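Local coordinates for RagA protein (PDB 6SLN) that probably imports peptides across the outer membrane as a TonB-dependent receptor, working with a partner protein that covers its extracellular side, at residues A[250-255]-A[884-889]; A[389-394]-A[982-987]; A[394-399]-A[877-882]. All coordinates share one frame; numbering follows the deposited sequence.

How the contacts relate
Along the chain the segments run 250-255, 389-394, 394-399, 877-882, 884-889, 982-987, so all three contacts join loops that lie far apart in sequence and leave different strands of the barrel. Helix 390-396 is common to contacts 2 and 3, which share Val394 and whose centres are 14 Å apart. Contact 3 lies about 11 Å, centre to centre, from contact 1, bridged by a probable hydrogen bond from Asn889 N to Thr396 O (2.9 Å). Contacts 1 and 2 have centres 24 Å apart. Together they form a path from the buried loop leading into strand 986-996, through two helices, to the surface where another protein's chain packs.

Contact 1 (A[250-255]-A[884-889]); sequences VKAGFW and GLMQLN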
# COMPACT_ATOMS: atom_id res chain seq x y z
N VAL A 250 -39.21 -27.42 22.62
CA VAL A 250 -40.59 -27.68 22.23
C VAL A 250 -41.52 -27.43 23.40
O VAL A 250 -42.62 -26.90 23.23
CB VAL A 250 -40.76 -29.11 21.69
CG1 VAL A 250 -42.20 -29.34 21.24
CG2 VAL A 250 -39.84 -29.33 20.52
N LYS A 251 -41.09 -27.81 24.61
CA LYS A 251 -41.93 -27.57 25.78
C LYS A 251 -41.96 -26.10 26.16
O LYS A 251 -42.97 -25.62 26.69
CB LYS A 251 -41.43 -28.41 26.96
CG LYS A 251 -41.90 -29.82 26.94
CD LYS A 251 -41.22 -30.63 28.02
CE LYS A 251 -41.60 -32.10 27.91
NZ LYS A 251 -40.94 -32.89 28.98
N ALA A 252 -40.89 -25.36 25.88
CA ALA A 252 -40.84 -23.94 26.16
C ALA A 252 -41.65 -23.11 25.17
O ALA A 252 -41.86 -21.92 25.43
CB ALA A 252 -39.37 -23.47 26.16
N GLY A 253 -42.11 -23.68 24.05
CA GLY A 253 -42.88 -22.92 23.08
C GLY A 253 -42.05 -22.25 22.00
O GLY A 253 -42.61 -21.55 21.14
N PHE A 254 -40.74 -22.47 22.02
CA PHE A 254 -39.83 -21.84 21.06
C PHE A 254 -40.27 -22.07 19.63
O PHE A 254 -40.18 -21.16 18.80
CB PHE A 254 -38.43 -22.39 21.26
CG PHE A 254 -37.41 -21.64 20.52
CD1 PHE A 254 -37.30 -20.26 20.69
CD2 PHE A 254 -36.55 -22.28 19.63
CE1 PHE A 254 -36.35 -19.55 20.02
CE2 PHE A 254 -35.59 -21.55 18.94
CZ PHE A 254 -35.49 -20.18 19.13
N TRP A 255 -40.72 -23.28 19.31
CA TRP A 255 -41.05 -23.65 17.95
C TRP A 255 -42.53 -23.46 17.64
O TRP A 255 -42.98 -23.88 16.57
CB TRP A 255 -40.62 -25.10 17.71
CG TRP A 255 -39.13 -25.34 17.91
CD1 TRP A 255 -38.54 -26.07 18.89
CD2 TRP A 255 -38.07 -24.86 17.09
NE1 TRP A 255 -37.18 -26.07 18.75
CE2 TRP A 255 -36.86 -25.33 17.64
CE3 TRP A 255 -38.03 -24.06 15.94
CZ2 TRP A 255 -35.62 -25.03 17.09
CZ3 TRP A 255 -36.79 -23.75 15.40
CH2 TRP A 255 -35.61 -24.24 15.97
N GLY A 884 -34.59 -16.35 26.87
CA GLY A 884 -34.18 -15.83 25.58
C GLY A 884 -32.99 -16.63 25.10
O GLY A 884 -32.43 -17.45 25.84
N LEU A 885 -32.59 -16.36 23.86
CA LEU A 885 -31.55 -17.13 23.17
C LEU A 885 -31.93 -18.62 23.13
O LEU A 885 -31.09 -19.51 23.27
CB LEU A 885 -30.20 -16.92 23.83
CG LEU A 885 -29.77 -15.49 23.55
CD1 LEU A 885 -29.17 -14.87 24.80
CD2 LEU A 885 -28.82 -15.48 22.39
N MET A 886 -33.21 -18.88 22.92
CA MET A 886 -33.70 -20.23 23.15
C MET A 886 -33.35 -21.18 22.01
O MET A 886 -33.73 -22.36 22.06
CB MET A 886 -35.21 -20.17 23.39
CG MET A 886 -35.58 -19.37 24.63
SD MET A 886 -35.11 -20.20 26.16
CE MET A 886 -36.15 -21.66 26.10
N GLN A 887 -32.63 -20.70 20.99
CA GLN A 887 -32.07 -21.56 19.96
C GLN A 887 -30.70 -22.10 20.33
O GLN A 887 -30.15 -22.93 19.60
CB GLN A 887 -31.98 -20.81 18.63
CG GLN A 887 -30.85 -19.79 18.59
CD GLN A 887 -31.34 -18.38 18.85
OE1 GLN A 887 -32.10 -18.12 19.79
NE2 GLN A 887 -30.91 -17.46 17.99
N LEU A 888 -30.13 -21.66 21.44
CA LEU A 888 -28.81 -22.10 21.85
C LEU A 888 -28.91 -23.26 22.83
O LEU A 888 -29.83 -23.31 23.65
CB LEU A 888 -28.01 -20.97 22.50
CG LEU A 888 -28.02 -19.65 21.75
CD1 LEU A 888 -27.22 -18.62 22.53
CD2 LEU A 888 -27.44 -19.88 20.38
N ASN A 889 -27.94 -24.16 22.73
CA ASN A 889 -27.84 -25.23 23.72
C ASN A 889 -27.63 -24.61 25.09
O ASN A 889 -26.92 -23.61 25.22
CB ASN A 889 -26.69 -26.17 23.37
CG ASN A 889 -26.75 -27.48 24.13
OD1 ASN A 889 -27.83 -28.05 24.33
ND2 ASN A 889 -25.58 -27.97 24.57
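Ala252, in the last turn of helix 242-252, offers its CB to the methyl end of Met886, and Ala252 CB lies 3.7 Å from Met886 CE. The methionine chain gets there by folding twice, at chi2 and again at chi3, which turns CE toward the helix. Gly253 then ends the helix with a positive phi of 90° in a Schellman motif, and the chain changes direction just before the main contact residue. Phe254 lays its ring against the turn formed by segment 884-889, with CG anti to the backbone N (chi1 -169°). Met886 CB sits over one ring face, 3.8 Å from the centroid of the Phe254 ring, a CH-pi contact. At the far end of the ring, Phe254 CZ comes within 3.6 Å of Gln887 CB, and the ring and the Gln887 amide planes differ by 22°. Both partners belong to a type I beta turn from Leu885 to Leu888, closed by Leu888 N to Leu885 O at 3.0 Å, in the long loop between helix 874-879 and strand 921-937. The turn thus presents Met886 and Gln887 side by side to one phenyl ring. Trp255 hardly touches the turn itself, but its indole lies under the phenylalanine, Phe254 CD2 standing 3.6 Å above the plane of the Trp255 ring, over its centre. Gln249, one turn back in the helix, ties the two sides together by donating from NE2 to Met886 O and accepting a weak bond from Trp255 NE1. A chain of another protein packs on Phe254, Trp255 and Gln887 and hydrogen-bonds to Phe254 O.

Contact 2 (A[389-394]-A[982-987]); sequences SGTFGV and QYPNSK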
# COMPACT_ATOMS: atom_id res chain seq x y z
N SER A 389 -19.00 -20.01 16.92
CA SER A 389 -17.60 -19.64 17.07
C SER A 389 -17.10 -19.88 18.50
O SER A 389 -17.84 -19.68 19.46
CB SER A 389 -17.40 -18.19 16.67
OG SER A 389 -16.11 -17.72 17.06
N GLY A 390 -15.86 -20.34 18.62
CA GLY A 390 -15.14 -20.33 19.87
C GLY A 390 -15.68 -21.28 20.91
O GLY A 390 -16.57 -22.09 20.67
N THR A 391 -15.09 -21.17 22.11
CA THR A 391 -15.59 -21.98 23.22
C THR A 391 -17.06 -21.68 23.48
O THR A 391 -17.79 -22.55 23.94
CB THR A 391 -14.78 -21.72 24.47
OG1 THR A 391 -14.62 -20.31 24.64
CG2 THR A 391 -13.43 -22.38 24.38
N PHE A 392 -17.49 -20.46 23.16
CA PHE A 392 -18.91 -20.14 23.21
C PHE A 392 -19.72 -21.09 22.33
O PHE A 392 -20.74 -21.63 22.75
CB PHE A 392 -19.14 -18.70 22.77
CG PHE A 392 -20.57 -18.37 22.55
CD1 PHE A 392 -21.45 -18.33 23.60
CD2 PHE A 392 -21.04 -18.14 21.27
CE1 PHE A 392 -22.79 -18.02 23.40
CE2 PHE A 392 -22.37 -17.84 21.05
CZ PHE A 392 -23.25 -17.78 22.13
N GLY A 393 -19.28 -21.28 21.08
CA GLY A 393 -20.01 -22.15 20.18
C GLY A 393 -19.89 -23.61 20.56
O GLY A 393 -20.85 -24.38 20.41
N VAL A 394 -18.73 -24.01 21.09
CA VAL A 394 -18.56 -25.37 21.59
C VAL A 394 -19.68 -25.73 22.56
O VAL A 394 -20.22 -26.85 22.52
CB VAL A 394 -17.18 -25.52 22.24
CG1 VAL A 394 -17.09 -26.85 22.98
CG2 VAL A 394 -16.09 -25.41 21.18
N GLN A 982 -13.86 -17.42 25.69
CA GLN A 982 -12.43 -17.45 25.89
C GLN A 982 -11.73 -18.29 24.83
O GLN A 982 -12.22 -19.34 24.41
CB GLN A 982 -12.10 -18.00 27.28
CG GLN A 982 -12.87 -17.35 28.40
CD GLN A 982 -12.73 -18.15 29.70
OE1 GLN A 982 -12.93 -19.37 29.71
NE2 GLN A 982 -12.37 -17.46 30.78
N TYR A 983 -10.59 -17.78 24.36
CA TYR A 983 -9.57 -18.63 23.76
C TYR A 983 -8.75 -19.14 24.93
O TYR A 983 -7.87 -18.43 25.42
CB TYR A 983 -8.73 -17.85 22.74
CG TYR A 983 -7.89 -18.72 21.82
CD1 TYR A 983 -7.19 -19.83 22.31
CD2 TYR A 983 -7.80 -18.44 20.46
CE1 TYR A 983 -6.43 -20.63 21.48
CE2 TYR A 983 -7.04 -19.25 19.61
CZ TYR A 983 -6.35 -20.35 20.13
OH TYR A 983 -5.59 -21.18 19.32
N PRO A 984 -9.02 -20.34 25.44
CA PRO A 984 -8.40 -20.76 26.70
C PRO A 984 -6.90 -20.91 26.56
O PRO A 984 -6.38 -21.17 25.47
CB PRO A 984 -9.07 -22.11 27.00
CG PRO A 984 -10.25 -22.21 26.02
CD PRO A 984 -9.88 -21.39 24.85
N ASN A 985 -6.18 -20.73 27.67
CA ASN A 985 -4.78 -21.09 27.66
C ASN A 985 -4.65 -22.58 27.40
O ASN A 985 -5.60 -23.36 27.55
CB ASN A 985 -4.09 -20.74 28.98
CG ASN A 985 -3.67 -19.28 29.05
OD1 ASN A 985 -2.81 -18.82 28.28
ND2 ASN A 985 -4.27 -18.54 29.97
N SER A 986 -3.46 -22.99 26.98
CA SER A 986 -3.26 -24.34 26.49
C SER A 986 -2.43 -25.14 27.48
O SER A 986 -1.78 -24.60 28.37
CB SER A 986 -2.59 -24.33 25.13
OG SER A 986 -1.48 -23.46 25.15
N LYS A 987 -2.49 -26.46 27.29
CA LYS A 987 -1.73 -27.43 28.06
C LYS A 987 -0.78 -28.10 27.07
O LYS A 987 -1.22 -28.61 26.04
CB LYS A 987 -2.67 -28.45 28.70
CG LYS A 987 -2.04 -29.64 29.40
CD LYS A 987 -3.10 -30.48 30.09
CE LYS A 987 -4.12 -31.04 29.10
NZ LYS A 987 -4.07 -32.53 29.03
O HOH W 1 -15.65 -19.09 27.12
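The first turn of helix 390-396 meets the loop leading into strand 986-996 where Thr391 lies against Gln982 and Pro984. Thr391 OG1 donates to Gln982 O at 2.6 Å. The donor lies in the carbonyl plane, on a lone pair, with a C=O...donor angle of 131°. A water closes a small ring beside this bond, giving a hydrogen to Thr391 OG1 (2.9 Å) and accepting one from Gln982 N (2.8 Å). The hydroxyl therefore donates once and accepts once, and both backbone polar atoms of Gln982 are engaged, the N through the water. With chi1 at 47°, OG1 sits between the backbone N and the carbonyl carbon, and CG2 turns to the other branch position, anti to the carbonyl carbon. That methyl meets the proline: Thr391 CG2 is 3.6 Å from Pro984 CG, and CD of the same ring is almost as near. The methyl also rests beside the backbone oxygen that the hydroxyl binds, Thr391 CG2 lying 3.3 Å from Gln982 O. The loop leads into the strand that closes the TonB-dependent receptor barrel, 986-996 pairing with strand 218-230. The same loop meets the plug, whose sequence family includes both partners: Tyr983 pairs by backbone hydrogen bonds with Gly136, and Asn985 ND2 bonds to Thr133 O. From the loop, Asn981 OD1 accepts from Phe392 N, a second polar link to the helix, while the Gln982 side chain is turned to its own loop, its amide bonded to Ala974 O and Asp971 N. The helical turn itself is drawn together by Gly393 N to Ser389 O at 2.7 Å.

Contact 3 (A[394-399]-A[877-882]); sequences VLTMPR and YFTENG
Thr396 and Thr879 meet methyl to methyl where the C-terminal ends of two short helices, 390-396 and 874-879, come together among the loops of the barrel. Thr396 CG2 lies 4.1 Å from Thr879 CG2, and the two side chains cross at about a right angle. Their conformations match: chi1 is 50° in Thr396 and 53° in Thr879, and the same rotamer in both leaves the methyl as the branch facing across. The hydroxyls are used within their own helices, Thr396 OG1 bonding to Phe392 O and Thr879 OG1 weakly to Asp875 O, so apolar branches alone carry the crossing. Leu395 adds a second, looser touch, its CD1 being 4.3 Å from Thr879 CG2. Nearby, Phe878 packs on the backbone of the bound peptide and Tyr877 on one of its apolar side chains, consistent with a position beside that peptide. Past the helix end, Arg399 folds back onto the end of its own helix, to Val394 and Met397. Its guanidinium grips one oxygen end-on, with NH2 at 2.7 Å and NH1 at 2.8 Å from Val394 O, which lies in the guanidinium plane. A further bond fixes the group's rotation: Arg399 NH1 reaches Met397 O at 2.8 Å, on a lone pair, with that oxygen tilted 21° from the guanidinium plane.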
# COMPACT_ATOMS: atom_id res chain seq x y z
N VAL A 394 -18.73 -24.01 21.09
CA VAL A 394 -18.56 -25.37 21.59
C VAL A 394 -19.68 -25.73 22.56
O VAL A 394 -20.22 -26.85 22.52
CB VAL A 394 -17.18 -25.52 22.24
CG1 VAL A 394 -17.09 -26.85 22.98
CG2 VAL A 394 -16.09 -25.41 21.18
N LEU A 395 -20.05 -24.80 23.44
CA LEU A 395 -21.14 -25.06 24.37
C LEU A 395 -22.50 -24.82 23.73
O LEU A 395 -23.43 -25.59 23.94
CB LEU A 395 -21.00 -24.18 25.61
CG LEU A 395 -19.69 -24.23 26.42
CD1 LEU A 395 -19.83 -23.37 27.65
CD2 LEU A 395 -19.28 -25.66 26.77
N THR A 396 -22.65 -23.75 22.95
CA THR A 396 -24.01 -23.30 22.64
C THR A 396 -24.57 -23.85 21.34
O THR A 396 -25.72 -23.56 21.03
CB THR A 396 -24.07 -21.76 22.60
OG1 THR A 396 -23.03 -21.25 21.76
CG2 THR A 396 -23.91 -21.23 23.99
N MET A 397 -23.81 -24.60 20.58
CA MET A 397 -24.36 -25.15 19.35
C MET A 397 -25.31 -26.29 19.70
O MET A 397 -24.93 -27.20 20.45
CB MET A 397 -23.25 -25.63 18.39
CG MET A 397 -22.56 -24.51 17.57
SD MET A 397 -23.70 -23.53 16.59
CE MET A 397 -24.55 -24.72 15.58
N PRO A 398 -26.56 -26.26 19.23
CA PRO A 398 -27.43 -27.43 19.36
C PRO A 398 -26.68 -28.67 18.92
O PRO A 398 -26.05 -28.70 17.87
CB PRO A 398 -28.60 -27.12 18.41
CG PRO A 398 -28.63 -25.64 18.33
CD PRO A 398 -27.20 -25.18 18.45
N ARG A 399 -26.71 -29.70 19.75
CA ARG A 399 -25.94 -30.89 19.45
C ARG A 399 -26.52 -31.72 18.31
O ARG A 399 -25.82 -32.59 17.79
CB ARG A 399 -25.80 -31.73 20.72
CG ARG A 399 -24.54 -31.43 21.50
CD ARG A 399 -24.59 -30.06 22.12
NE ARG A 399 -23.44 -29.87 22.99
CZ ARG A 399 -22.52 -28.94 22.82
NH1 ARG A 399 -22.60 -28.09 21.80
NH2 ARG A 399 -21.51 -28.88 23.67
N TYR A 877 -24.38 -16.29 30.99
CA TYR A 877 -25.58 -15.51 30.69
C TYR A 877 -26.35 -16.11 29.53
O TYR A 877 -27.56 -15.90 29.42
CB TYR A 877 -25.23 -14.04 30.40
CG TYR A 877 -26.41 -13.20 29.95
CD1 TYR A 877 -26.73 -13.06 28.61
CD2 TYR A 877 -27.21 -12.55 30.87
CE1 TYR A 877 -27.82 -12.30 28.20
CE2 TYR A 877 -28.29 -11.78 30.47
CZ TYR A 877 -28.60 -11.66 29.14
OH TYR A 877 -29.68 -10.90 28.77
N PHE A 878 -25.67 -16.87 28.67
CA PHE A 878 -26.31 -17.58 27.58
C PHE A 878 -26.69 -18.99 27.98
O PHE A 878 -27.84 -19.41 27.79
CB PHE A 878 -25.38 -17.59 26.37
CG PHE A 878 -25.06 -16.23 25.89
CD1 PHE A 878 -25.87 -15.61 24.96
CD2 PHE A 878 -23.95 -15.55 26.39
CE1 PHE A 878 -25.58 -14.34 24.53
CE2 PHE A 878 -23.65 -14.27 25.96
CZ PHE A 878 -24.46 -13.67 25.03
N THR A 879 -25.75 -19.74 28.57
CA THR A 879 -26.03 -21.14 28.84
C THR A 879 -27.07 -21.36 29.94
O THR A 879 -27.65 -22.44 30.02
CB THR A 879 -24.73 -21.85 29.21
OG1 THR A 879 -24.11 -21.13 30.27
CG2 THR A 879 -23.82 -21.90 28.03
N GLU A 880 -27.32 -20.37 30.80
CA GLU A 880 -28.35 -20.55 31.82
C GLU A 880 -29.57 -19.67 31.57
O GLU A 880 -30.42 -19.53 32.46
CB GLU A 880 -27.76 -20.32 33.21
CG GLU A 880 -26.64 -21.30 33.49
CD GLU A 880 -25.94 -21.05 34.79
OE1 GLU A 880 -26.50 -20.31 35.62
OE2 GLU A 880 -24.84 -21.60 34.99
N ASN A 881 -29.68 -19.10 30.37
CA ASN A 881 -30.80 -18.23 30.04
C ASN A 881 -32.04 -19.05 29.67
O ASN A 881 -32.08 -19.68 28.60
CB ASN A 881 -30.41 -17.29 28.90
CG ASN A 881 -31.39 -16.16 28.72
OD1 ASN A 881 -32.61 -16.35 28.78
ND2 ASN A 881 -30.85 -14.97 28.48
N GLY A 882 -33.05 -19.01 30.53
CA GLY A 882 -34.33 -19.62 30.23
C GLY A 882 -35.39 -18.73 29.60
O GLY A 882 -36.51 -19.19 29.37